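Side-chain contact in trans-2-enoyl-CoA reductase [NADH] (Treponema denticola ATCC 35405, PDB 4GGO), which reduces the carbon-carbon double bond of trans-2-enoyl-CoA substrates such as crotonyl-CoA with NADH, a step in bacterial fatty acid synthesis: residues A[37-42]-A[314-319]. Numbering follows the deposited sequence.
Sequences KRITAE and QITRLY
Arg38 and Ile39 pack against Thr316 where the C-terminal end of helix 21-38 meets helix 311-323, one of the helices flanking the parallel sheet of this Rossmann-fold reductase. Ile39 is the first residue to leave helical geometry, and Thr40 is the N-cap of the next helix, 41-44, its OG1 hydrogen-bonded to the backbone N of Val43. The chain turns between two helices next to where it meets the third, and the nearest CA atoms across the contact, those of Ile39 and Thr316, are 7.1 Å apart.

Across the interface the contact is van der Waals, with no hydrogen bond joining the two segments. Thr316 CB meets two side chains. The aliphatic start of Arg38 lies against it, CG being 3.6 Å from Thr316 CB and as close to OG1. With CG anti to the backbone N (chi1 178°) and a bend at chi2 (59°), the Arg38 chain then runs on past the threonine, and its NH2 comes to 4.2 Å from the CA of Arg317. Ile39 reaches in with the end of its longer branch, CD1 sitting 4.0 Å from Thr316 CB and 3.8 Å from Thr316 O.

Thr316 and Arg317 find their polar partners outside the two segments. Thr316 OG1 turns back on its own helix, its single hydrogen shared between the carbonyl oxygens of Ile312, the stronger partner, and Glu313, while the same side chain also touches Thr69 of helix 61-74. Arg317 carries its guanidinium away from Arg38 into salt bridges with Glu309 and Asp342 and a cation-pi contact with Trp343. These carboxylates probably offset its charge, and the two arginines remain apart, with 6.4 Å between Arg38 NH2 and Arg317 NE.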
loop_
_atom_site.group_PDB
_atom_site.type_symbol
_atom_site.label_atom_id
_atom_site.label_comp_id
_atom_site.label_asym_id
_atom_site.label_seq_id
_atom_site.Cartn_x
_atom_site.Cartn_y
_atom_site.Cartn_z
ATOM N N LYS A 37 -17.069 -10.794 -4.911
ATOM C CA LYS A 37 -17.805 -10.492 -6.135
ATOM C C LYS A 37 -16.869 -10.319 -7.324
ATOM O O LYS A 37 -17.260 -10.547 -8.467
ATOM C CB LYS A 37 -18.640 -9.223 -5.966
ATOM C CG LYS A 37 -19.692 -9.299 -4.880
ATOM C CD LYS A 37 -20.502 -8.013 -4.827
ATOM C CE LYS A 37 -21.530 -8.058 -3.712
ATOM N NZ LYS A 37 -22.440 -9.228 -3.847
ATOM N N ARG A 38 -15.634 -9.909 -7.053
ATOM C CA ARG A 38 -14.671 -9.636 -8.114
ATOM C C ARG A 38 -13.952 -10.904 -8.561
ATOM O O ARG A 38 -13.837 -11.179 -9.756
ATOM C CB ARG A 38 -13.660 -8.583 -7.658
ATOM C CG ARG A 38 -12.583 -8.269 -8.681
ATOM C CD ARG A 38 -13.187 -7.763 -9.979
ATOM N NE ARG A 38 -12.162 -7.400 -10.954
ATOM C CZ ARG A 38 -11.595 -8.257 -11.796
ATOM N NH1 ARG A 38 -11.947 -9.537 -11.781
ATOM N NH2 ARG A 38 -10.672 -7.837 -12.652
ATOM N N ILE A 39 -13.464 -11.672 -7.594
ATOM C CA ILE A 39 -12.775 -12.920 -7.890
ATOM C C ILE A 39 -13.768 -14.078 -7.855
ATOM O O ILE A 39 -13.889 -14.781 -6.850
ATOM C CB ILE A 39 -11.631 -13.180 -6.892
ATOM C CG1 ILE A 39 -10.771 -11.924 -6.726
ATOM C CG2 ILE A 39 -10.774 -14.348 -7.349
ATOM C CD1 ILE A 39 -10.072 -11.495 -7.997
ATOM N N THR A 40 -14.488 -14.259 -8.957
ATOM C CA THR A 40 -15.495 -15.309 -9.053
ATOM C C THR A 40 -14.898 -16.603 -9.585
ATOM O O THR A 40 -13.749 -16.632 -10.027
ATOM C CB THR A 40 -16.647 -14.899 -9.987
ATOM O OG1 THR A 40 -16.155 -14.780 -11.329
ATOM C CG2 THR A 40 -17.246 -13.574 -9.550
ATOM N N ALA A 41 -15.691 -17.669 -9.547
ATOM C CA ALA A 41 -15.274 -18.962 -10.079
ATOM C C ALA A 41 -14.896 -18.845 -11.552
ATOM O O ALA A 41 -13.986 -19.525 -12.025
ATOM C CB ALA A 41 -16.379 -19.990 -9.893
ATOM N N GLU A 42 -15.594 -17.971 -12.270
ATOM C CA GLU A 42 -15.319 -17.749 -13.684
ATOM C C GLU A 42 -14.003 -17.009 -13.916
ATOM O O GLU A 42 -13.261 -17.330 -14.845
ATOM C CB GLU A 42 -16.483 -17.012 -14.356
ATOM C CG GLU A 42 -16.178 -16.476 -15.753
ATOM C CD GLU A 42 -15.772 -17.559 -16.745
ATOM O OE1 GLU A 42 -15.994 -18.759 -16.468
ATOM O OE2 GLU A 42 -15.228 -17.205 -17.812
ATOM N N GLN A 314 -7.521 -2.316 -7.368
ATOM C CA GLN A 314 -6.170 -2.448 -7.900
ATOM C C GLN A 314 -5.604 -3.852 -7.717
ATOM O O GLN A 314 -5.119 -4.465 -8.665
ATOM C CB GLN A 314 -5.239 -1.449 -7.212
ATOM C CG GLN A 314 -5.171 -0.093 -7.871
ATOM C CD GLN A 314 -4.031 0.009 -8.860
ATOM O OE1 GLN A 314 -2.863 0.051 -8.471
ATOM N NE2 GLN A 314 -4.361 0.049 -10.146
ATOM N N ILE A 315 -5.668 -4.354 -6.488
ATOM C CA ILE A 315 -5.021 -5.616 -6.148
ATOM C C ILE A 315 -5.758 -6.839 -6.696
ATOM O O ILE A 315 -5.128 -7.798 -7.141
ATOM C CB ILE A 315 -4.804 -5.745 -4.629
ATOM C CG1 ILE A 315 -3.995 -4.550 -4.118
ATOM C CG2 ILE A 315 -4.098 -7.045 -4.301
ATOM C CD1 ILE A 315 -2.721 -4.296 -4.898
ATOM N N THR A 316 -7.086 -6.807 -6.671
ATOM C CA THR A 316 -7.857 -7.880 -7.290
ATOM C C THR A 316 -7.536 -7.970 -8.780
ATOM O O THR A 316 -7.410 -9.065 -9.325
ATOM C CB THR A 316 -9.375 -7.707 -7.092
ATOM O OG1 THR A 316 -9.763 -6.375 -7.450
ATOM C CG2 THR A 316 -9.760 -7.980 -5.648
ATOM N N ARG A 317 -7.384 -6.819 -9.430
ATOM C CA ARG A 317 -6.990 -6.796 -10.837
ATOM C C ARG A 317 -5.572 -7.334 -11.003
ATOM O O ARG A 317 -5.276 -8.042 -11.967
ATOM C CB ARG A 317 -7.099 -5.384 -11.425
ATOM C CG ARG A 317 -6.614 -5.285 -12.867
ATOM C CD ARG A 317 -7.250 -4.117 -13.616
ATOM N NE ARG A 317 -6.762 -2.815 -13.169
ATOM C CZ ARG A 317 -5.704 -2.195 -13.686
ATOM N NH1 ARG A 317 -5.012 -2.763 -14.663
ATOM N NH2 ARG A 317 -5.335 -1.008 -13.223
ATOM N N LEU A 318 -4.705 -6.997 -10.053
ATOM C CA LEU A 318 -3.332 -7.496 -10.041
ATOM C C LEU A 318 -3.282 -9.023 -10.005
ATOM O O LEU A 318 -2.564 -9.645 -10.785
ATOM C CB LEU A 318 -2.569 -6.927 -8.844
ATOM C CG LEU A 318 -1.166 -7.492 -8.602
ATOM C CD1 LEU A 318 -0.213 -7.094 -9.723
ATOM C CD2 LEU A 318 -0.632 -7.041 -7.250
ATOM N N TYR A 319 -4.045 -9.621 -9.095
ATOM C CA TYR A 319 -4.093 -11.075 -8.970
ATOM C C TYR A 319 -4.691 -11.725 -10.215
ATOM O O TYR A 319 -4.126 -12.665 -10.775
ATOM C CB TYR A 319 -4.919 -11.480 -7.746
ATOM C CG TYR A 319 -4.157 -11.527 -6.436
ATOM C CD1 TYR A 319 -3.724 -10.363 -5.812
ATOM C CD2 TYR A 319 -3.897 -12.739 -5.807
ATOM C CE1 TYR A 319 -3.037 -10.409 -4.605
ATOM C CE2 TYR A 319 -3.213 -12.795 -4.604
ATOM C CZ TYR A 319 -2.786 -11.626 -4.007
ATOM O OH TYR A 319 -2.107 -11.679 -2.809
#